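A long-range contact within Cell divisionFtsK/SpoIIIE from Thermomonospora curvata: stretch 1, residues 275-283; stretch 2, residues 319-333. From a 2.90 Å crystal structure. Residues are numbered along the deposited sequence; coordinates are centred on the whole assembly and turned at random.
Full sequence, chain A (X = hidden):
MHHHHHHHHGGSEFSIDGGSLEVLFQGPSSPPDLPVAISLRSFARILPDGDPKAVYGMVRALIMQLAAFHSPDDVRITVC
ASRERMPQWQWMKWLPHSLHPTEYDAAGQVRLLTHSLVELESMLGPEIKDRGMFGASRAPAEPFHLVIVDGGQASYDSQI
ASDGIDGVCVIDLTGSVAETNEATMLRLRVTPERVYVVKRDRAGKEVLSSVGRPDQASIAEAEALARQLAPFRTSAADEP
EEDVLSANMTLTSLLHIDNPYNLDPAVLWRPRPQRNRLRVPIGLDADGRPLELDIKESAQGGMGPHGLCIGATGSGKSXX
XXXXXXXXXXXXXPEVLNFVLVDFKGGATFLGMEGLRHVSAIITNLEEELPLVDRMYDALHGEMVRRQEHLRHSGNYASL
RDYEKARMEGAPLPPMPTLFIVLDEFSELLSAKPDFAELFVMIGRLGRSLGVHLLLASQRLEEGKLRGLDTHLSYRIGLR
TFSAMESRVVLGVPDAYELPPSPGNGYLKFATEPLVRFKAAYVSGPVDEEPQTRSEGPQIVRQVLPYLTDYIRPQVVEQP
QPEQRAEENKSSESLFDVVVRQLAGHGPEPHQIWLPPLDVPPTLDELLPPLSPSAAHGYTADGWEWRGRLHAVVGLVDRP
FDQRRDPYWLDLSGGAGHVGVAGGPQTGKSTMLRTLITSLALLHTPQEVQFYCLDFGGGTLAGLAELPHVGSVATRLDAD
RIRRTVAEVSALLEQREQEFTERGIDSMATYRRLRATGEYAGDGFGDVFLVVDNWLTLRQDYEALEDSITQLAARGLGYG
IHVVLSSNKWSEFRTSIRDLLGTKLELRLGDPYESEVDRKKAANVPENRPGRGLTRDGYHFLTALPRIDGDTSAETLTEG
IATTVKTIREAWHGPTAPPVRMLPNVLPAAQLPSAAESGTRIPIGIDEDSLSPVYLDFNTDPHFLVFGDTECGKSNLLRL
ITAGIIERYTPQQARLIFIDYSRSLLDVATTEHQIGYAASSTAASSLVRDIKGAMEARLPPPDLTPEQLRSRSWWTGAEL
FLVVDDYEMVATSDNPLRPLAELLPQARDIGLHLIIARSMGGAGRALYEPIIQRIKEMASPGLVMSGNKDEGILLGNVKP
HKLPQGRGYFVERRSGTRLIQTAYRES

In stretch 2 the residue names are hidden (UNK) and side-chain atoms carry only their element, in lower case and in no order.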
ATOM      1  N   ARG A 275     -50.728 -25.655  14.580  1.00 85.70           N
ATOM      2  CA  ARG A 275     -51.482 -24.485  14.150  1.00 88.77           C
ATOM      3  C   ARG A 275     -50.957 -23.215  14.810  1.00 88.30           C
ATOM      4  O   ARG A 275     -50.812 -22.182  14.158  1.00 91.71           O
ATOM      5  CB  ARG A 275     -52.970 -24.652  14.459  1.00 79.94           C
ATOM      6  CG  ARG A 275     -53.836 -23.583  13.814  1.00 91.48           C
ATOM      7  CD  ARG A 275     -55.237 -23.550  14.395  1.00 79.14           C
ATOM      8  NE  ARG A 275     -56.040 -22.498  13.778  1.00 82.71           N
ATOM      9  CZ  ARG A 275     -57.214 -22.083  14.240  1.00 91.73           C
ATOM     10  NH1 ARG A 275     -57.730 -22.625  15.333  1.00 93.22           N
ATOM     11  NH2 ARG A 275     -57.871 -21.120  13.609  1.00 90.33           N
ATOM     12  N   ASN A 276     -50.671 -23.299  16.104  1.00 80.67           N
ATOM     13  CA  ASN A 276     -50.234 -22.137  16.870  1.00 82.53           C
ATOM     14  C   ASN A 276     -48.788 -21.734  16.597  1.00 88.87           C
ATOM     15  O   ASN A 276     -48.311 -20.730  17.123  1.00 81.34           O
ATOM     16  CB  ASN A 276     -50.418 -22.393  18.366  1.00 86.92           C
ATOM     17  CG  ASN A 276     -51.845 -22.178  18.820  1.00 89.22           C
ATOM     18  OD1 ASN A 276     -52.187 -21.121  19.350  1.00 98.14           O
ATOM     19  ND2 ASN A 276     -52.690 -23.180  18.614  1.00 96.83           N
ATOM     20  N   ARG A 277     -48.091 -22.520  15.783  1.00 86.61           N
ATOM     21  CA  ARG A 277     -46.737 -22.162  15.384  1.00 71.36           C
ATOM     22  C   ARG A 277     -46.773 -20.964  14.447  1.00 75.89           C
ATOM     23  O   ARG A 277     -47.533 -20.948  13.481  1.00 72.99           O
ATOM     24  CB  ARG A 277     -46.031 -23.338  14.710  1.00 78.36           C
ATOM     25  CG  ARG A 277     -45.727 -24.497  15.639  1.00 85.46           C
ATOM     26  CD  ARG A 277     -44.747 -25.469  15.007  1.00 91.11           C
ATOM     27  NE  ARG A 277     -44.520 -26.636  15.854  1.00116.65           N
ATOM     28  CZ  ARG A 277     -45.037 -27.836  15.621  1.00118.24           C
ATOM     29  NH1 ARG A 277     -45.807 -28.031  14.560  1.00101.80           N
ATOM     30  NH2 ARG A 277     -44.780 -28.844  16.444  1.00131.93           N
ATOM     31  N   LEU A 278     -45.954 -19.961  14.752  1.00 61.90           N
ATOM     32  CA  LEU A 278     -45.870 -18.737  13.960  1.00 57.64           C
ATOM     33  C   LEU A 278     -47.236 -18.079  13.796  1.00 63.28           C
ATOM     34  O   LEU A 278     -47.522 -17.464  12.770  1.00 51.16           O
ATOM     35  CB  LEU A 278     -45.248 -19.025  12.591  1.00 63.51           C
ATOM     36  CG  LEU A 278     -43.738 -18.813  12.456  1.00 49.24           C
ATOM     37  CD1 LEU A 278     -42.977 -19.436  13.613  1.00 51.33           C
ATOM     38  CD2 LEU A 278     -43.245 -19.377  11.135  1.00 64.20           C
ATOM     39  N   ARG A 279     -48.075 -18.221  14.816  1.00 69.16           N
ATOM     40  CA  ARG A 279     -49.403 -17.623  14.820  1.00 63.62           C
ATOM     41  C   ARG A 279     -49.609 -16.808  16.087  1.00 63.23           C
ATOM     42  O   ARG A 279     -49.698 -17.358  17.184  1.00 64.74           O
ATOM     43  CB  ARG A 279     -50.481 -18.701  14.703  1.00 71.38           C
ATOM     44  CG  ARG A 279     -51.892 -18.191  14.938  1.00 65.41           C
ATOM     45  CD  ARG A 279     -52.905 -19.319  14.878  1.00 68.44           C
ATOM     46  NE  ARG A 279     -53.304 -19.628  13.509  1.00 71.38           N
ATOM     47  CZ  ARG A 279     -54.457 -19.249  12.967  1.00 67.53           C
ATOM     48  NH1 ARG A 279     -55.329 -18.550  13.679  1.00 63.76           N
ATOM     49  NH2 ARG A 279     -54.740 -19.572  11.713  1.00 69.49           N
ATOM     50  N   VAL A 280     -49.681 -15.492  15.929  1.00 55.16           N
ATOM     51  CA  VAL A 280     -49.837 -14.590  17.061  1.00 58.72           C
ATOM     52  C   VAL A 280     -50.963 -13.593  16.816  1.00 64.20           C
ATOM     53  O   VAL A 280     -51.243 -13.237  15.672  1.00 57.31           O
ATOM     54  CB  VAL A 280     -48.531 -13.823  17.349  1.00 60.98           C
ATOM     55  CG1 VAL A 280     -47.461 -14.771  17.863  1.00 61.21           C
ATOM     56  CG2 VAL A 280     -48.056 -13.100  16.102  1.00 55.34           C
ATOM     57  N   PRO A 281     -51.626 -13.147  17.894  1.00 65.97           N
ATOM     58  CA  PRO A 281     -52.667 -12.124  17.767  1.00 63.22           C
ATOM     59  C   PRO A 281     -52.071 -10.741  17.530  1.00 61.12           C
ATOM     60  O   PRO A 281     -51.029 -10.418  18.098  1.00 70.36           O
ATOM     61  CB  PRO A 281     -53.383 -12.189  19.117  1.00 58.12           C
ATOM     62  CG  PRO A 281     -52.339 -12.660  20.059  1.00 48.63           C
ATOM     63  CD  PRO A 281     -51.498 -13.630  19.279  1.00 59.82           C
ATOM     64  N   ILE A 282     -52.726  -9.939  16.698  1.00 62.32           N
ATOM     65  CA  ILE A 282     -52.256  -8.589  16.415  1.00 63.96           C
ATOM     66  C   ILE A 282     -53.259  -7.550  16.899  1.00 68.86           C
ATOM     67  O   ILE A 282     -52.939  -6.367  16.999  1.00 70.69           O
ATOM     68  CB  ILE A 282     -51.999  -8.381  14.913  1.00 55.53           C
ATOM     69  CG1 ILE A 282     -53.300  -8.531  14.123  1.00 63.70           C
ATOM     70  CG2 ILE A 282     -50.950  -9.358  14.412  1.00 50.34           C
ATOM     71  CD1 ILE A 282     -53.129  -8.373  12.629  1.00 63.91           C
ATOM     72  N   GLY A 283     -54.472  -8.000  17.203  1.00 82.58           N
ATOM     73  CA  GLY A 283     -55.519  -7.109  17.666  1.00 79.39           C
ATOM     74  C   GLY A 283     -56.876  -7.781  17.731  1.00 72.38           C
ATOM     75  O   GLY A 283     -56.975  -9.007  17.689  1.00 67.21           O
ATOM     76  N   UNK A 319     -46.004   1.070  14.615  1.00 79.66           N
ATOM     77  CA  UNK A 319     -46.413   0.428  15.859  1.00 74.41           C
ATOM     78  C   UNK A 319     -46.900  -0.998  15.626  1.00 69.77           C
ATOM     79  O   UNK A 319     -46.736  -1.866  16.482  1.00 77.01           O
ATOM     80  c   UNK A 319     -47.927   0.708  17.907  1.00 76.71           C
ATOM     81  o   UNK A 319     -45.890   1.608  18.758  1.00 92.59           O
ATOM     82  c   UNK A 319     -47.504   1.249  16.550  1.00 77.23           C
ATOM     83  o   UNK A 319     -46.894   0.066  19.952  1.00 82.46           O
ATOM     84  c   UNK A 319     -46.826   0.801  18.946  1.00 85.73           C
ATOM     85  N   UNK A 320     -47.499  -1.237  14.464  1.00 66.03           N
ATOM     86  CA  UNK A 320     -47.976  -2.570  14.119  1.00 60.07           C
ATOM     87  C   UNK A 320     -46.814  -3.540  13.955  1.00 65.59           C
ATOM     88  O   UNK A 320     -46.867  -4.672  14.434  1.00 66.32           O
ATOM     89  c   UNK A 320     -48.809  -2.533  12.837  1.00 61.68           C
ATOM     90  c   UNK A 320     -50.071  -3.760  11.042  1.00 46.95           C
ATOM     91  c   UNK A 320     -50.121  -4.589  13.398  1.00 47.11           C
ATOM     92  c   UNK A 320     -49.286  -3.897  12.335  1.00 45.66           C
ATOM     93  N   UNK A 321     -45.766  -3.088  13.274  1.00 62.29           N
ATOM     94  CA  UNK A 321     -44.592  -3.917  13.030  1.00 58.57           C
ATOM     95  C   UNK A 321     -43.882  -4.277  14.329  1.00 62.78           C
ATOM     96  O   UNK A 321     -43.346  -5.374  14.467  1.00 56.81           O
ATOM     97  c   UNK A 321     -44.156  -2.959  10.667  1.00 48.29           C
ATOM     98  c   UNK A 321     -43.152  -2.173   9.842  1.00 61.31           C
ATOM     99  c   UNK A 321     -43.627  -3.206  12.081  1.00 55.96           C
ATOM    100  c   UNK A 321     -44.496  -4.274   9.991  1.00 45.42           C
ATOM    101  N   UNK A 322     -43.881  -3.350  15.280  1.00 61.81           N
ATOM    102  CA  UNK A 322     -43.296  -3.602  16.591  1.00 64.27           C
ATOM    103  C   UNK A 322     -44.098  -4.661  17.333  1.00 65.49           C
ATOM    104  O   UNK A 322     -43.535  -5.565  17.947  1.00 65.25           O
ATOM    105  c   UNK A 322     -42.458   0.052  17.623  1.00 90.45           C
ATOM    106  c   UNK A 322     -42.373  -1.232  16.817  1.00 82.12           C
ATOM    107  n   UNK A 322     -39.825   0.391  18.560  1.00 94.01           N
ATOM    108  c   UNK A 322     -40.769   0.033  19.418  1.00 87.97           C
ATOM    109  c   UNK A 322     -43.242  -2.317  17.416  1.00 67.04           C
ATOM    110  n   UNK A 322     -42.020  -0.135  19.002  1.00 90.13           N
ATOM    111  n   UNK A 322     -40.462  -0.158  20.693  1.00 83.96           N
ATOM    112  N   UNK A 323     -45.417  -4.539  17.264  1.00 65.46           N
ATOM    113  CA  UNK A 323     -46.315  -5.452  17.957  1.00 69.92           C
ATOM    114  C   UNK A 323     -46.201  -6.870  17.409  1.00 68.46           C
ATOM    115  O   UNK A 323     -46.183  -7.835  18.170  1.00 64.83           O
ATOM    116  o   UNK A 323     -47.873  -3.619  18.276  1.00 78.62           O
ATOM    117  c   UNK A 323     -48.680  -5.845  18.712  1.00 77.15           C
ATOM    118  c   UNK A 323     -47.776  -4.983  17.850  1.00 72.28           C
ATOM    119  N   UNK A 324     -46.119  -6.990  16.089  1.00 55.44           N
ATOM    120  CA  UNK A 324     -46.021  -8.296  15.447  1.00 49.33           C
ATOM    121  C   UNK A 324     -44.731  -9.011  15.824  1.00 63.33           C
ATOM    122  O   UNK A 324     -44.746 -10.190  16.170  1.00 66.26           O
ATOM    123  c   UNK A 324     -47.015 -10.470  13.596  1.00 43.86           C
ATOM    124  c   UNK A 324     -45.970  -9.465  13.147  1.00 47.79           C
ATOM    125  c   UNK A 324     -46.113  -8.157  13.928  1.00 41.76           C
ATOM    126  c   UNK A 324     -46.070  -9.219  11.653  1.00 39.96           C
ATOM    127  N   UNK A 325     -43.617  -8.291  15.752  1.00 63.73           N
ATOM    128  CA  UNK A 325     -42.315  -8.861  16.074  1.00 60.68           C
ATOM    129  C   UNK A 325     -42.222  -9.252  17.546  1.00 62.05           C
ATOM    130  O   UNK A 325     -41.816 -10.366  17.876  1.00 57.23           O
ATOM    131  c   UNK A 325     -41.177  -7.879  15.739  1.00 65.64           C
ATOM    132  c   UNK A 325     -41.079  -7.679  14.236  1.00 55.03           C
ATOM    133  c   UNK A 325     -39.856  -8.377  16.299  1.00 79.06           C
ATOM    134  N   UNK A 326     -42.609  -8.335  18.426  1.00 60.60           N
ATOM    135  CA  UNK A 326     -42.529  -8.572  19.864  1.00 62.47           C
ATOM    136  C   UNK A 326     -43.409  -9.741  20.292  1.00 68.58           C
ATOM    137  O   UNK A 326     -43.043 -10.506  21.183  1.00 69.52           O
ATOM    138  c   UNK A 326     -41.322  -7.689  22.518  1.00 55.74           C
ATOM    139  c   UNK A 326     -42.920  -7.311  20.636  1.00 55.47           C
ATOM    140  c   UNK A 326     -42.764  -7.390  22.154  1.00 61.75           C
ATOM    141  c   UNK A 326     -43.227  -6.103  22.815  1.00 76.57           C
ATOM    142  N   UNK A 327     -44.567  -9.876  19.654  1.00 65.82           N
ATOM    143  CA  UNK A 327     -45.477 -10.977  19.951  1.00 57.77           C
ATOM    144  C   UNK A 327     -44.847 -12.311  19.577  1.00 60.91           C
ATOM    145  O   UNK A 327     -44.884 -13.263  20.353  1.00 64.49           O
ATOM    146  c   UNK A 327     -46.794 -10.791  19.223  1.00 60.68           C
ATOM    147  N   UNK A 328     -44.272 -12.371  18.381  1.00 56.16           N
ATOM    148  CA  UNK A 328     -43.588 -13.572  17.917  1.00 53.01           C
ATOM    149  C   UNK A 328     -42.414 -13.916  18.825  1.00 68.68           C
ATOM    150  O   UNK A 328     -42.126 -15.087  19.066  1.00 72.08           O
ATOM    151  c   UNK A 328     -43.103 -13.392  16.478  1.00 44.75           C
ATOM    152  c   UNK A 328     -43.579 -13.085  14.040  1.00 53.74           C
ATOM    153  c   UNK A 328     -44.162 -13.486  15.382  1.00 43.21           C
ATOM    154  c   UNK A 328     -44.732 -14.890  15.316  1.00 52.12           C
ATOM    155  N   UNK A 329     -41.743 -12.887  19.329  1.00 59.16           N
ATOM    156  CA  UNK A 329     -40.602 -13.074  20.215  1.00 53.20           C
ATOM    157  C   UNK A 329     -41.034 -13.648  21.560  1.00 59.94           C
ATOM    158  O   UNK A 329     -40.284 -14.381  22.199  1.00 65.88           O
ATOM    159  c   UNK A 329     -39.869 -11.760  20.413  1.00 46.28           C
ATOM    160  N   UNK A 330     -42.247 -13.311  21.983  1.00 57.63           N
ATOM    161  CA  UNK A 330     -42.761 -13.761  23.271  1.00 62.64           C
ATOM    162  C   UNK A 330     -43.426 -15.127  23.185  1.00 71.11           C
ATOM    163  O   UNK A 330     -43.848 -15.683  24.197  1.00 76.25           O
ATOM    164  c   UNK A 330     -45.232  -9.888  23.568  1.00 71.10           C
ATOM    165  c   UNK A 330     -43.759 -12.746  23.828  1.00 61.45           C
ATOM    166  s   UNK A 330     -44.365 -10.368  25.054  1.00 69.80           S
ATOM    167  c   UNK A 330     -43.129 -11.480  24.367  1.00 77.22           C
ATOM    168  N   UNK A 331     -43.522 -15.666  21.976  1.00 66.11           N
ATOM    169  CA  UNK A 331     -44.209 -16.933  21.766  1.00 67.46           C
ATOM    170  C   UNK A 331     -43.274 -17.998  21.214  1.00 71.47           C
ATOM    171  O   UNK A 331     -43.608 -19.183  21.198  1.00 73.46           O
ATOM    172  c   UNK A 331     -46.467 -15.890  21.447  1.00 66.45           C
ATOM    173  o   UNK A 331     -44.954 -16.148  19.598  1.00 69.01           O
ATOM    174  c   UNK A 331     -45.401 -16.764  20.812  1.00 76.87           C
ATOM    175  N   UNK A 332     -42.101 -17.572  20.759  1.00 75.86           N
ATOM    176  CA  UNK A 332     -41.126 -18.492  20.192  1.00 73.38           C
ATOM    177  C   UNK A 332     -39.728 -18.229  20.736  1.00 81.66           C
ATOM    178  O   UNK A 332     -39.386 -17.099  21.082  1.00 84.15           O
ATOM    179  c   UNK A 332     -42.444 -18.642  18.032  1.00 63.24           C
ATOM    180  n   UNK A 332     -44.199 -19.415  16.967  1.00 83.67           N
ATOM    181  c   UNK A 332     -41.113 -18.387  18.665  1.00 69.30           C
ATOM    182  n   UNK A 332     -43.493 -17.754  18.118  1.00 77.32           N
ATOM    183  c   UNK A 332     -44.535 -18.241  17.468  1.00 89.89           C
ATOM    184  c   UNK A 332     -42.896 -19.689  17.304  1.00 74.65           C
ATOM    185  N   UNK A 333     -38.925 -19.284  20.810  1.00 82.82           N
ATOM    186  CA  UNK A 333     -37.538 -19.165  21.235  1.00 79.56           C
ATOM    187  C   UNK A 333     -36.665 -18.773  20.051  1.00 86.19           C
ATOM    188  O   UNK A 333     -37.026 -19.035  18.905  1.00 81.57           O
ATOM    189  c   UNK A 333     -37.050 -20.481  21.846  1.00 85.31           C
ATOM    190  o   UNK A 333     -36.983 -21.500  20.865  1.00109.09           O
TER

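Position 319 carries three carbons in a row, the third bearing two oxygens. It does not reach stretch 1. This is Glu319.

Position 320 has four carbons, forked at the second. Its tip comes within 4.5 Å of CB of Ile282. The fork after a single CH2 makes it Leu320; the approaching atom is CD1.

Position 321 has the same four carbons and the same fork, but lies far from stretch 1. It is Leu321.

Position 322 has three carbons, a nitrogen, then a carbon carrying two more nitrogens. That is a guanidinium group, out of reach of stretch 1. The residue is Arg322.

Position 323 has one carbon carrying an oxygen and a carbon. It is Thr323. Its CB points toward the strand, yet its OG1 turns back along the helix and donates to O of Glu319 at 2.8 Å.

Position 324 again shows four carbons forked at the second. One end carbon lies 3.8 Å from CG2 of Val280 and 4.2 Å from CG2 of Ile282. This is Leu324, and that carbon is CD1.

Position 325 has three carbons, branched at the first. It points away from the strand. It is Val325.

Position 326 has four carbons forked at the second and is out of reach. It is Leu326.

Position 327 has a single carbon, 4.0 Å from CB of Val280. It is Ala327. CA of Ala327 is 6.4 Å from CA of Val280.

Position 328 has four carbons forked at the second. One end carbon sits 3.7 Å from CG1 of Val280 and 4.2 Å from CA of Leu278. It is Leu328, and the atom is CD2.

Position 329 has one carbon, pointing away. It is Ala329.

Position 330 has two carbons, a sulfur and a final carbon, unbranched. It makes no contact with stretch 1. It is Met330.

Position 331 has one carbon carrying an oxygen and a carbon. The oxygen is 3.3 Å from CG1 of Val280. It is Thr331.

Position 332 has one carbon, then a five-membered ring of three carbons and two nitrogens. One ring nitrogen is 2.9 Å from N of Leu278. The ring is an imidazole, so this is His332.

Position 333 has one carbon and one oxygen, far from stretch 1. It is Ser333.

The contact has an apolar part and a polar end. Strand 279-283 and helix 319-329 run at 144°, closer to antiparallel than parallel. Val280 points toward the helix and packs against Leu324, Ala327 and Leu328. Ile282 extends the packing to Leu320. Beyond the helix, N of Leu278 donates to NE2 of His332 at 2.9 Å, meeting the ring at its edge. On the other ring nitrogen, ND1 of His332 donates to O of Leu328 at 3.1 Å. With that proton on ND1, NE2 is free to accept. The imidazole thus links the turn at 276-279 to the end of the helical stretch.

Stretch 2 (319-333) ELLRTLVLALAMTHS
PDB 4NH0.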